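PDB 4L8N: PDZ domain protein from Parabacteroides distasonis, which is of unknown function but binds magnesium and carries PDZ domains, which commonly recognise peptides, and a DUF4136 domain. Local coordinates for residues A[134-145]-A[250-261]. Sequence-based numbering, arbitrary orientation.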
# COMPACT_ATOMS: atom_id res chain seq x y z
N THR A 134 0.97 -10.48 5.72
CA THR A 134 -0.32 -11.17 5.77
C THR A 134 -0.12 -12.60 6.19
O THR A 134 0.74 -13.30 5.65
CB THR A 134 -0.99 -11.12 4.40
OG1 THR A 134 -0.79 -9.84 3.79
CG2 THR A 134 -2.47 -11.47 4.46
N VAL A 135 -0.93 -13.04 7.14
CA VAL A 135 -0.89 -14.40 7.65
C VAL A 135 -2.26 -15.05 7.47
O VAL A 135 -3.27 -14.34 7.31
CB VAL A 135 -0.38 -14.50 9.12
CG1 VAL A 135 0.98 -13.82 9.28
CG2 VAL A 135 -1.39 -13.94 10.12
N THR A 136 -2.29 -16.40 7.54
CA THR A 136 -3.50 -17.24 7.47
C THR A 136 -4.46 -16.83 8.61
O THR A 136 -4.02 -16.38 9.68
CB THR A 136 -3.13 -18.74 7.49
OG1 THR A 136 -4.32 -19.52 7.40
CG2 THR A 136 -2.32 -19.17 8.75
N SER A 137 -5.75 -16.95 8.37
CA SER A 137 -6.76 -16.60 9.36
C SER A 137 -6.96 -17.78 10.32
O SER A 137 -7.56 -17.60 11.38
CB SER A 137 -8.06 -16.17 8.69
OG SER A 137 -8.52 -17.14 7.76
N ASP A 138 -6.40 -18.96 9.96
CA ASP A 138 -6.41 -20.17 10.82
C ASP A 138 -5.41 -19.94 11.95
O ASP A 138 -4.31 -19.45 11.70
CB ASP A 138 -6.07 -21.43 10.01
CG ASP A 138 -6.98 -21.68 8.82
OD1 ASP A 138 -8.16 -21.27 8.86
OD2 ASP A 138 -6.51 -22.30 7.84
N GLY A 139 -5.82 -20.27 13.17
CA GLY A 139 -5.02 -20.08 14.37
C GLY A 139 -3.96 -21.13 14.64
O GLY A 139 -3.71 -21.46 15.81
N VAL A 140 -3.31 -21.64 13.57
CA VAL A 140 -2.28 -22.66 13.65
C VAL A 140 -0.98 -22.08 14.22
O VAL A 140 -0.53 -21.02 13.78
CB VAL A 140 -2.07 -23.37 12.30
CG1 VAL A 140 -1.42 -22.47 11.25
CG2 VAL A 140 -1.28 -24.66 12.48
N ASP A 141 -0.37 -22.79 15.17
CA ASP A 141 0.92 -22.41 15.73
C ASP A 141 2.03 -22.67 14.69
O ASP A 141 2.18 -23.78 14.19
CB ASP A 141 1.21 -23.15 17.05
CG ASP A 141 2.20 -22.36 17.88
OD1 ASP A 141 3.43 -22.51 17.64
OD2 ASP A 141 1.77 -21.51 18.67
N PHE A 142 2.80 -21.61 14.36
CA PHE A 142 3.92 -21.65 13.41
C PHE A 142 5.04 -22.59 13.88
O PHE A 142 5.83 -23.05 13.06
CB PHE A 142 4.47 -20.23 13.11
CG PHE A 142 3.57 -19.34 12.28
CD1 PHE A 142 2.56 -19.89 11.48
CD2 PHE A 142 3.76 -17.97 12.25
CE1 PHE A 142 1.74 -19.07 10.70
CE2 PHE A 142 2.94 -17.15 11.45
CZ PHE A 142 1.94 -17.71 10.69
N GLY A 143 5.07 -22.90 15.17
CA GLY A 143 6.02 -23.85 15.75
C GLY A 143 5.82 -25.29 15.27
O GLY A 143 6.69 -26.13 15.50
N ASN A 144 4.69 -25.60 14.59
CA ASN A 144 4.41 -26.93 14.05
C ASN A 144 5.24 -27.22 12.80
O ASN A 144 5.31 -28.37 12.37
CB ASN A 144 2.92 -27.10 13.71
CG ASN A 144 1.93 -26.97 14.85
OD1 ASN A 144 0.76 -26.64 14.63
ND2 ASN A 144 2.33 -27.25 16.08
N PHE A 145 5.85 -26.19 12.20
CA PHE A 145 6.61 -26.29 10.96
C PHE A 145 8.09 -26.09 11.26
O PHE A 145 8.50 -25.00 11.65
CB PHE A 145 6.05 -25.25 9.96
CG PHE A 145 4.54 -25.33 9.83
CD1 PHE A 145 3.94 -26.27 9.01
CD2 PHE A 145 3.72 -24.50 10.59
CE1 PHE A 145 2.55 -26.37 8.92
CE2 PHE A 145 2.32 -24.62 10.52
CZ PHE A 145 1.75 -25.55 9.68
N ASP A 250 2.54 -23.87 3.50
CA ASP A 250 2.33 -25.10 4.27
C ASP A 250 2.30 -26.31 3.35
O ASP A 250 1.59 -26.29 2.33
CB ASP A 250 1.00 -24.98 5.02
CG ASP A 250 0.55 -26.16 5.88
OD1 ASP A 250 1.34 -27.11 6.05
OD2 ASP A 250 -0.60 -26.11 6.39
N GLN A 251 3.02 -27.39 3.72
CA GLN A 251 3.05 -28.64 2.97
C GLN A 251 2.48 -29.79 3.79
O GLN A 251 2.23 -30.85 3.22
CB GLN A 251 4.48 -29.01 2.54
CG GLN A 251 5.24 -27.98 1.72
CD GLN A 251 4.59 -27.65 0.42
OE1 GLN A 251 3.86 -26.66 0.31
NE2 GLN A 251 4.84 -28.45 -0.59
N LYS A 252 2.30 -29.62 5.11
CA LYS A 252 1.87 -30.73 5.95
C LYS A 252 0.46 -30.60 6.59
O LYS A 252 -0.28 -31.56 6.51
CB LYS A 252 2.92 -31.04 7.04
CG LYS A 252 3.30 -29.87 7.95
CD LYS A 252 4.19 -30.31 9.11
CE LYS A 252 3.48 -30.37 10.44
NZ LYS A 252 4.36 -30.90 11.52
N ASP A 253 0.10 -29.46 7.24
CA ASP A 253 -1.18 -29.33 7.95
C ASP A 253 -2.35 -29.21 6.99
O ASP A 253 -3.29 -29.98 7.14
CB ASP A 253 -1.17 -28.16 8.95
CG ASP A 253 -2.05 -28.34 10.17
OD1 ASP A 253 -3.29 -28.37 10.01
OD2 ASP A 253 -1.50 -28.42 11.29
N ILE A 254 -2.33 -28.21 6.08
CA ILE A 254 -3.32 -27.95 5.01
C ILE A 254 -2.47 -27.61 3.78
O ILE A 254 -2.12 -26.44 3.59
CB ILE A 254 -4.39 -26.86 5.37
CG1 ILE A 254 -5.22 -27.25 6.61
CG2 ILE A 254 -5.31 -26.56 4.18
CD1 ILE A 254 -5.86 -26.09 7.36
N PRO A 255 -1.99 -28.62 3.03
CA PRO A 255 -1.06 -28.34 1.92
C PRO A 255 -1.55 -27.27 0.95
O PRO A 255 -2.71 -27.29 0.56
CB PRO A 255 -0.94 -29.70 1.23
CG PRO A 255 -1.15 -30.69 2.33
CD PRO A 255 -2.21 -30.08 3.19
N GLY A 256 -0.68 -26.33 0.60
CA GLY A 256 -1.00 -25.26 -0.34
C GLY A 256 -1.44 -23.96 0.30
O GLY A 256 -1.44 -22.92 -0.37
N ARG A 257 -1.84 -24.02 1.59
CA ARG A 257 -2.25 -22.86 2.40
C ARG A 257 -1.05 -21.97 2.64
O ARG A 257 -0.02 -22.44 3.11
CB ARG A 257 -2.86 -23.33 3.74
CG ARG A 257 -3.18 -22.23 4.75
CD ARG A 257 -3.74 -22.79 6.05
NE ARG A 257 -2.78 -23.65 6.74
CZ ARG A 257 -2.89 -24.09 7.99
NH1 ARG A 257 -3.95 -23.77 8.72
NH2 ARG A 257 -1.96 -24.86 8.52
N VAL A 258 -1.18 -20.67 2.31
CA VAL A 258 -0.13 -19.70 2.58
C VAL A 258 -0.25 -19.32 4.05
O VAL A 258 -1.30 -18.83 4.48
CB VAL A 258 -0.17 -18.47 1.63
CG1 VAL A 258 0.88 -17.45 2.04
CG2 VAL A 258 0.02 -18.90 0.18
N LEU A 259 0.81 -19.64 4.82
CA LEU A 259 0.85 -19.38 6.26
C LEU A 259 1.20 -17.93 6.54
O LEU A 259 0.58 -17.29 7.39
CB LEU A 259 1.88 -20.29 6.96
CG LEU A 259 1.71 -21.80 6.84
CD1 LEU A 259 2.90 -22.49 7.39
CD2 LEU A 259 0.50 -22.29 7.63
N TRP A 260 2.19 -17.43 5.83
CA TRP A 260 2.75 -16.11 6.01
C TRP A 260 3.31 -15.61 4.69
O TRP A 260 3.95 -16.39 3.94
CB TRP A 260 3.88 -16.23 7.07
CG TRP A 260 4.55 -14.95 7.50
CD1 TRP A 260 4.27 -14.23 8.62
CD2 TRP A 260 5.73 -14.37 6.93
NE1 TRP A 260 5.17 -13.20 8.76
CE2 TRP A 260 6.07 -13.25 7.73
CE3 TRP A 260 6.53 -14.67 5.82
CZ2 TRP A 260 7.18 -12.46 7.46
CZ3 TRP A 260 7.60 -13.84 5.52
CH2 TRP A 260 7.94 -12.78 6.37
N GLU A 261 3.04 -14.33 4.39
CA GLU A 261 3.48 -13.65 3.18
C GLU A 261 3.84 -12.23 3.52
O GLU A 261 3.12 -11.57 4.27
CB GLU A 261 2.37 -13.71 2.09
CG GLU A 261 2.81 -13.28 0.69
CD GLU A 261 1.80 -13.43 -0.43
OE1 GLU A 261 1.33 -14.56 -0.67
OE2 GLU A 261 1.53 -12.42 -1.14
O HOH W 1 1.39 -9.75 2.07
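R257 CG stands anti to the backbone N (chi1 173°), and a bend at chi3 turns the guanidinium toward D138. D138 holds CG beside its own backbone N, and its carboxylate plane lies 45° from that of the guanidinium. R257 NH1 donates to D138 OD2 at 3.1 Å, a bond that is part of a salt bridge. The oxygen lies in the guanidinium plane and is met on its anti side. R257 NH2 also makes a salt bridge to D250 OD2, 2.8 Å away, from above the carboxylate plane. I254 N binds that oxygen from the opposite face. D250 OD1 accepts from K252 N, an Asx turn, and from D253 N, which makes it an Asx motif. With an alanine in place of D250, the amides of K252, D253 and I254 would probably lose their acceptor and R257 one of its two acidic partners, leaving the guanidinium freer to turn.

The loop is the hairpin connection between strands 240-250 and 258-268, with a type II turn from I254 to R257. It lies in the DUF4136 region. Strand 123-135 runs antiparallel beside 258-268 in a large mixed sheet. T134 and E261 form a hydrogen-bonded pair, with T134 N to E261 O at 2.8 Å. V135 and W260 follow as a non-hydrogen-bonded pair. V135 CG1 approaches W260 CD1 to 3.4 Å. Beyond the strand end, T136 N still bonds L259 O.

The F145 ring packs against 250-261. L259 CD1 lies over the centre of one face, 3.8 Å from the F145 ring centroid, a CH-pi contact, while N144 CB covers the opposite face toward the rim. V140 CG1 lies 3.7 Å from R257 NH2. L186 of strand 186-196 also touches F145 and L259. At the outer end, K252 NZ donates to N144 O at 2.8 Å.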